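Local coordinates for protein phosphoribosyltransferase (Thermus thermophilus, PDB 1WD5) that is of unknown specific function but has the phosphoribosyltransferase fold and probably transfers a ribose 5-phosphate group from phosphoribosyl pyrophosphate, at residues G46-V51 with P114-K119; S135-L140 with V163-A168. One frame throughout, in Å; residues are numbered along the deposited sequence.

Interaction 1: G46-V51 with P114-K119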
ATOM      1  N   GLY A  46       4.687  17.875  -2.313  1.00 20.78           N
ATOM      2  CA  GLY A  46       5.671  18.389  -1.382  1.00 20.26           C
ATOM      3  C   GLY A  46       5.713  17.526  -0.133  1.00 22.06           C
ATOM      4  O   GLY A  46       5.965  18.012   0.973  1.00 23.13           O
ATOM      5  N   GLY A  47       5.454  16.234  -0.311  1.00 20.84           N
ATOM      6  CA  GLY A  47       5.467  15.315   0.811  1.00 19.11           C
ATOM      7  C   GLY A  47       6.742  14.492   0.878  1.00 18.52           C
ATOM      8  O   GLY A  47       7.741  14.815   0.229  1.00 16.18           O
ATOM      9  N   GLU A  48       6.694  13.420   1.660  1.00 16.06           N
ATOM     10  CA  GLU A  48       7.836  12.532   1.847  1.00 16.94           C
ATOM     11  C   GLU A  48       7.503  11.108   1.396  1.00 15.92           C
ATOM     12  O   GLU A  48       6.495  10.537   1.805  1.00 15.47           O
ATOM     13  CB  GLU A  48       8.242  12.546   3.323  1.00 19.26           C
ATOM     14  CG  GLU A  48       9.257  11.491   3.718  1.00 24.00           C
ATOM     15  CD  GLU A  48       9.811  11.714   5.113  1.00 26.72           C
ATOM     16  OE1 GLU A  48       9.028  12.092   6.009  1.00 28.80           O
ATOM     17  OE2 GLU A  48      11.026  11.504   5.316  1.00 29.58           O
ATOM     18  N   LEU A  49       8.360  10.533   0.559  1.00 15.12           N
ATOM     19  CA  LEU A  49       8.133   9.188   0.036  1.00 14.70           C
ATOM     20  C   LEU A  49       8.793   8.074   0.839  1.00 13.92           C
ATOM     21  O   LEU A  49       9.926   8.201   1.299  1.00 11.82           O
ATOM     22  CB  LEU A  49       8.604   9.120  -1.421  1.00 15.62           C
ATOM     23  CG  LEU A  49       8.506   7.816  -2.228  1.00 18.32           C
ATOM     24  CD1 LEU A  49       9.597   6.852  -1.814  1.00 17.66           C
ATOM     25  CD2 LEU A  49       7.128   7.198  -2.048  1.00 14.85           C
ATOM     26  N   ASP A  50       8.057   6.984   1.013  1.00 14.17           N
ATOM     27  CA  ASP A  50       8.570   5.810   1.706  1.00 15.40           C
ATOM     28  C   ASP A  50       7.766   4.620   1.214  1.00 15.62           C
ATOM     29  O   ASP A  50       6.798   4.772   0.463  1.00 15.79           O
ATOM     30  CB  ASP A  50       8.448   5.943   3.233  1.00 14.31           C
ATOM     31  CG  ASP A  50       9.249   4.877   3.978  1.00 15.82           C
ATOM     32  OD1 ASP A  50      10.023   4.140   3.330  1.00 13.39           O
ATOM     33  OD2 ASP A  50       9.116   4.778   5.214  1.00 16.54           O
ATOM     34  N   VAL A  51       8.179   3.432   1.622  1.00 15.86           N
ATOM     35  CA  VAL A  51       7.495   2.228   1.204  1.00 15.41           C
ATOM     36  C   VAL A  51       6.795   1.612   2.408  1.00 15.88           C
ATOM     37  O   VAL A  51       7.247   1.766   3.543  1.00 16.03           O
ATOM     38  CB  VAL A  51       8.504   1.217   0.631  1.00 16.36           C
ATOM     39  CG1 VAL A  51       9.541   0.868   1.698  1.00 13.38           C
ATOM     40  CG2 VAL A  51       7.792  -0.027   0.160  1.00 15.52           C
ATOM     41  N   PRO A 114      15.709   4.680   5.648  1.00 21.36           N
ATOM     42  CA  PRO A 114      15.115   4.309   6.936  1.00 20.52           C
ATOM     43  C   PRO A 114      13.629   4.614   6.995  1.00 20.45           C
ATOM     44  O   PRO A 114      13.150   5.529   6.326  1.00 20.73           O
ATOM     45  CB  PRO A 114      15.919   5.140   7.935  1.00 21.00           C
ATOM     46  CG  PRO A 114      16.190   6.389   7.160  1.00 22.67           C
ATOM     47  CD  PRO A 114      16.608   5.838   5.808  1.00 21.71           C
ATOM     48  N   LYS A 115      12.902   3.844   7.797  1.00 19.26           N
ATOM     49  CA  LYS A 115      11.465   4.043   7.926  1.00 19.46           C
ATOM     50  C   LYS A 115      11.137   5.445   8.419  1.00 20.02           C
ATOM     51  O   LYS A 115      11.617   5.871   9.471  1.00 21.32           O
ATOM     52  CB  LYS A 115      10.871   3.014   8.887  1.00 19.51           C
ATOM     53  CG  LYS A 115       9.373   3.171   9.079  1.00 20.98           C
ATOM     54  CD  LYS A 115       8.799   2.101   9.989  1.00 20.98           C
ATOM     55  CE  LYS A 115       7.290   2.266  10.095  1.00 24.25           C
ATOM     56  NZ  LYS A 115       6.670   1.226  10.949  1.00 22.76           N
ATOM     57  N   ALA A 116      10.320   6.163   7.655  1.00 18.82           N
ATOM     58  CA  ALA A 116       9.925   7.516   8.026  1.00 19.71           C
ATOM     59  C   ALA A 116       8.836   7.446   9.089  1.00 19.76           C
ATOM     60  O   ALA A 116       8.028   6.518   9.095  1.00 19.19           O
ATOM     61  CB  ALA A 116       9.413   8.271   6.802  1.00 19.53           C
ATOM     62  N   ALA A 117       8.822   8.426   9.988  1.00 20.89           N
ATOM     63  CA  ALA A 117       7.828   8.473  11.054  1.00 22.60           C
ATOM     64  C   ALA A 117       6.435   8.634  10.458  1.00 23.02           C
ATOM     65  O   ALA A 117       6.267   9.269   9.415  1.00 24.55           O
ATOM     66  CB  ALA A 117       8.135   9.636  12.006  1.00 22.70           C
ATOM     67  N   ARG A 118       5.437   8.053  11.118  1.00 23.07           N
ATOM     68  CA  ARG A 118       4.058   8.132  10.647  1.00 23.76           C
ATOM     69  C   ARG A 118       3.111   8.669  11.715  1.00 24.59           C
ATOM     70  O   ARG A 118       2.061   9.233  11.405  1.00 23.89           O
ATOM     71  CB  ARG A 118       3.598   6.748  10.186  1.00 24.61           C
ATOM     72  CG  ARG A 118       4.442   6.203   9.043  1.00 27.18           C
ATOM     73  CD  ARG A 118       4.303   4.701   8.869  1.00 26.97           C
ATOM     74  NE  ARG A 118       5.169   4.224   7.794  1.00 25.75           N
ATOM     75  CZ  ARG A 118       5.307   2.953   7.441  1.00 25.67           C
ATOM     76  NH1 ARG A 118       4.633   2.006   8.082  1.00 29.00           N
ATOM     77  NH2 ARG A 118       6.117   2.629   6.442  1.00 24.61           N
ATOM     78  N   LYS A 119       3.496   8.492  12.975  1.00 24.70           N
ATOM     79  CA  LYS A 119       2.690   8.940  14.101  1.00 25.61           C
ATOM     80  C   LYS A 119       2.290  10.408  14.018  1.00 24.77           C
ATOM     81  O   LYS A 119       3.137  11.288  13.856  1.00 23.36           O
ATOM     82  CB  LYS A 119       3.443   8.697  15.415  1.00 27.84           C
ATOM     83  CG  LYS A 119       2.659   9.090  16.656  1.00 30.94           C
ATOM     84  CD  LYS A 119       3.453   8.814  17.925  1.00 35.16           C
ATOM     85  CE  LYS A 119       2.639   9.144  19.170  1.00 37.26           C
ATOM     86  NZ  LYS A 119       3.387   8.822  20.419  1.00 40.85           N
TER
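Asp50 sets CG anti to the backbone N (chi1 -167°), beside its own carbonyl carbon, and OD2 beyond it meets the backbone of Ala116, while the chain of Arg118, extended from CG to NE, brings its guanidinium in beside the same acid. Ala116 N gives Asp50 OD2 a nearly straight hydrogen bond of 3.1 Å (173° at the hydrogen), entering from above the carboxylate plane, 44° out of it. Arg118 NH2 stands 3.9 Å from Asp50 OD2, a long salt bridge, so the backbone amide is the closer of the two partners. The edge of the guanidinium carrying NH2 also faces Val51 O, but at a poor angle for a hydrogen bond. Over one face of the Arg118 guanidinium lies Lys115 CE, 3.3 Å above the plane and over its centre. Lys115 NZ pairs with Glu146 OE2 and Arg118 NH1 with Glu146 OE1, both salt bridges. The methyl of Ala116 meets Glu48, with Ala116 CB 3.9 Å from Glu48 CD and equally far from both carboxylate oxygens, whose ionic partners are Arg113 and Arg121. The other oxygen of Asp50, OD1, pairs with Arg110 of helix 88-112. An alanine at Asp50 would probably leave the amide of Ala116 without its acceptor and Arg110 without this carboxylate, Arg118 keeping Glu146. The contact thus ties an inner strand of the sheet to the loop leading into strand 122-126 through one buried acid gripping a backbone N-H, and the surrounding arginines probably stabilise its negative charge.

Interaction 2: S135-L140 with V163-A168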
ATOM      1  N   SER A 135      -3.718  -6.626  -0.580  1.00 15.39           N
ATOM      2  CA  SER A 135      -2.513  -6.013  -0.040  1.00 15.33           C
ATOM      3  C   SER A 135      -2.794  -4.661   0.611  1.00 14.44           C
ATOM      4  O   SER A 135      -2.242  -4.353   1.668  1.00 13.66           O
ATOM      5  CB  SER A 135      -1.458  -5.858  -1.140  1.00 15.58           C
ATOM      6  OG  SER A 135      -1.108  -7.120  -1.676  1.00 18.91           O
HETATM    7  N   MSE A 136      -3.658  -3.860  -0.007  1.00 13.82           N
HETATM    8  CA  MSE A 136      -3.976  -2.547   0.544  1.00 16.06           C
HETATM    9  C   MSE A 136      -4.633  -2.667   1.916  1.00 15.11           C
HETATM   10  O   MSE A 136      -4.341  -1.881   2.816  1.00 14.75           O
HETATM   11  CB  MSE A 136      -4.891  -1.765  -0.403  1.00 17.12           C
HETATM   12  CG  MSE A 136      -5.135  -0.332   0.037  1.00 23.83           C
HETATM   13 SE   MSE A 136      -3.624   0.669   0.041  1.00 35.28          SE
HETATM   14  CE  MSE A 136      -3.425   0.952  -1.705  1.00 26.63           C
ATOM     15  N   GLU A 137      -5.512  -3.653   2.083  1.00 16.25           N
ATOM     16  CA  GLU A 137      -6.176  -3.845   3.372  1.00 17.73           C
ATOM     17  C   GLU A 137      -5.152  -4.201   4.442  1.00 17.40           C
ATOM     18  O   GLU A 137      -5.241  -3.737   5.579  1.00 16.56           O
ATOM     19  CB  GLU A 137      -7.242  -4.944   3.286  1.00 21.17           C
ATOM     20  CG  GLU A 137      -8.514  -4.526   2.550  1.00 28.71           C
ATOM     21  CD  GLU A 137      -9.715  -5.381   2.926  1.00 32.37           C
ATOM     22  OE1 GLU A 137     -10.078  -5.391   4.121  1.00 35.83           O
ATOM     23  OE2 GLU A 137     -10.294  -6.043   2.035  1.00 36.21           O
ATOM     24  N   ALA A 138      -4.174  -5.024   4.083  1.00 16.35           N
ATOM     25  CA  ALA A 138      -3.138  -5.400   5.033  1.00 15.92           C
ATOM     26  C   ALA A 138      -2.347  -4.151   5.400  1.00 15.52           C
ATOM     27  O   ALA A 138      -1.989  -3.948   6.563  1.00 14.90           O
ATOM     28  CB  ALA A 138      -2.211  -6.448   4.422  1.00 17.38           C
ATOM     29  N   ALA A 139      -2.077  -3.312   4.402  1.00 16.13           N
ATOM     30  CA  ALA A 139      -1.329  -2.080   4.637  1.00 15.34           C
ATOM     31  C   ALA A 139      -2.088  -1.193   5.615  1.00 15.03           C
ATOM     32  O   ALA A 139      -1.499  -0.620   6.528  1.00 14.66           O
ATOM     33  CB  ALA A 139      -1.105  -1.334   3.325  1.00 15.40           C
ATOM     34  N   LEU A 140      -3.398  -1.080   5.414  1.00 15.79           N
ATOM     35  CA  LEU A 140      -4.234  -0.265   6.289  1.00 16.11           C
ATOM     36  C   LEU A 140      -4.198  -0.777   7.723  1.00 15.63           C
ATOM     37  O   LEU A 140      -4.045  -0.002   8.665  1.00 16.77           O
ATOM     38  CB  LEU A 140      -5.686  -0.256   5.792  1.00 16.25           C
ATOM     39  CG  LEU A 140      -6.044   0.662   4.620  1.00 16.09           C
ATOM     40  CD1 LEU A 140      -7.489   0.428   4.212  1.00 16.76           C
ATOM     41  CD2 LEU A 140      -5.844   2.116   5.026  1.00 15.66           C
ATOM     42  N   VAL A 163     -13.007  -1.091  -4.132  1.00 17.23           N
ATOM     43  CA  VAL A 163     -13.396   0.195  -3.574  1.00 18.70           C
ATOM     44  C   VAL A 163     -14.287   0.029  -2.350  1.00 19.78           C
ATOM     45  O   VAL A 163     -14.057   0.652  -1.315  1.00 18.22           O
ATOM     46  CB  VAL A 163     -14.137   1.055  -4.624  1.00 19.90           C
ATOM     47  CG1 VAL A 163     -14.671   2.324  -3.978  1.00 19.55           C
ATOM     48  CG2 VAL A 163     -13.190   1.405  -5.765  1.00 18.01           C
ATOM     49  N   GLU A 164     -15.303  -0.820  -2.462  1.00 21.68           N
ATOM     50  CA  GLU A 164     -16.212  -1.038  -1.345  1.00 23.82           C
ATOM     51  C   GLU A 164     -15.470  -1.560  -0.116  1.00 23.01           C
ATOM     52  O   GLU A 164     -15.707  -1.101   1.000  1.00 21.94           O
ATOM     53  CB  GLU A 164     -17.314  -2.022  -1.736  1.00 27.51           C
ATOM     54  CG  GLU A 164     -18.555  -1.919  -0.861  1.00 33.98           C
ATOM     55  CD  GLU A 164     -19.659  -2.869  -1.290  1.00 38.26           C
ATOM     56  OE1 GLU A 164     -19.570  -4.075  -0.972  1.00 39.99           O
ATOM     57  OE2 GLU A 164     -20.613  -2.408  -1.955  1.00 42.32           O
ATOM     58  N   ARG A 165     -14.570  -2.515  -0.317  1.00 22.70           N
ATOM     59  CA  ARG A 165     -13.815  -3.071   0.805  1.00 23.01           C
ATOM     60  C   ARG A 165     -12.975  -2.008   1.506  1.00 20.72           C
ATOM     61  O   ARG A 165     -12.920  -1.956   2.734  1.00 20.16           O
ATOM     62  CB  ARG A 165     -12.891  -4.198   0.336  1.00 27.09           C
ATOM     63  CG  ARG A 165     -13.595  -5.380  -0.308  1.00 33.18           C
ATOM     64  CD  ARG A 165     -12.649  -6.570  -0.440  1.00 37.74           C
ATOM     65  NE  ARG A 165     -13.275  -7.702  -1.120  1.00 44.14           N
ATOM     66  CZ  ARG A 165     -13.286  -7.884  -2.438  1.00 45.63           C
ATOM     67  NH1 ARG A 165     -12.698  -7.007  -3.245  1.00 45.89           N
ATOM     68  NH2 ARG A 165     -13.892  -8.945  -2.953  1.00 47.97           N
ATOM     69  N   LEU A 166     -12.318  -1.161   0.721  1.00 19.76           N
ATOM     70  CA  LEU A 166     -11.465  -0.119   1.275  1.00 18.73           C
ATOM     71  C   LEU A 166     -12.237   1.071   1.825  1.00 18.10           C
ATOM     72  O   LEU A 166     -11.923   1.582   2.901  1.00 17.49           O
ATOM     73  CB  LEU A 166     -10.475   0.360   0.213  1.00 19.78           C
ATOM     74  CG  LEU A 166      -9.556  -0.745  -0.318  1.00 20.72           C
ATOM     75  CD1 LEU A 166      -8.757  -0.242  -1.502  1.00 20.76           C
ATOM     76  CD2 LEU A 166      -8.642  -1.210   0.794  1.00 20.14           C
ATOM     77  N   LYS A 167     -13.245   1.514   1.082  1.00 18.21           N
ATOM     78  CA  LYS A 167     -14.051   2.655   1.498  1.00 17.97           C
ATOM     79  C   LYS A 167     -14.739   2.375   2.839  1.00 18.50           C
ATOM     80  O   LYS A 167     -15.086   3.294   3.582  1.00 18.34           O
ATOM     81  CB  LYS A 167     -15.080   2.970   0.412  1.00 20.59           C
ATOM     82  CG  LYS A 167     -15.711   4.348   0.510  1.00 22.65           C
ATOM     83  CD  LYS A 167     -16.494   4.663  -0.751  1.00 23.26           C
ATOM     84  CE  LYS A 167     -17.219   5.989  -0.638  1.00 25.52           C
ATOM     85  NZ  LYS A 167     -17.979   6.287  -1.883  1.00 28.09           N
ATOM     86  N   ALA A 168     -14.916   1.097   3.154  1.00 17.78           N
ATOM     87  CA  ALA A 168     -15.543   0.706   4.407  1.00 18.29           C
ATOM     88  C   ALA A 168     -14.607   1.007   5.571  1.00 18.28           C
ATOM     89  O   ALA A 168     -15.045   1.118   6.715  1.00 18.12           O
ATOM     90  CB  ALA A 168     -15.877  -0.785   4.382  1.00 17.94           C
TER
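Arg165 passes its aliphatic stem across the carboxylate of Glu137, the two side chains crossing at about a right angle. Glu137 OE2 lies 3.5 Å from Arg165 CD and 3.6 Å from Arg165 CB, whereas Arg165 NE remains 4.6 Å away. The approach therefore makes no salt bridge, although the carboxylate and guanidinium planes are turned by only 22°; OE1 has a long, weak ion pair with Arg169. Next comes Leu166, which carries the apolar part of the contact. Its CG stands anti to its own carbonyl carbon (chi1 -60°), and beyond it CD2 reaches three side chains of helix 134-144. Selenomethionine Met136 crosses it at about a right angle and offers CG at 3.7 Å from Leu166 CD2. Glu137 CG lies 3.8 Å from Leu166 CD2, and Leu140 CD1 closes in on that same atom at 4.0 Å. Both Met136 and Leu140 also rest on strands 122-126 and 150-155, so the helix is seated on the sheet while Leu166 covers its flank. The segment axes run 3° from parallel and 10.4 Å apart, as expected for neighbouring helices in successive beta-alpha-beta units, here linked through strand 150-155. The chemistry changes with burial: dispersion contacts round the methyls of Leu166, chiefly CD2, hold the inner side, and toward the surface the opposite charges of Glu137 and Arg165 probably attract only weakly, without direct pairing.

Overall arrangement
The two contacts illustrate how bonding follows position in an alpha/beta fold. The centre of interaction 1 lies about 13 Å from the centre of the chain, and the contact is partly buried; that of interaction 2, about 9 Å from it on the opposite side, is more thoroughly enclosed. The first joins a strand to a loop and depends on charges and a backbone amide. The second joins two helices by apolar contact, its charged residues at the margin. Their nearest atoms are about 7 Å apart, yet both relate to one sheet: 114-119 leads into strand 122-126, against which helix 134-144 packs, and that helix also rests on strand 48-59, the strand of interaction 1.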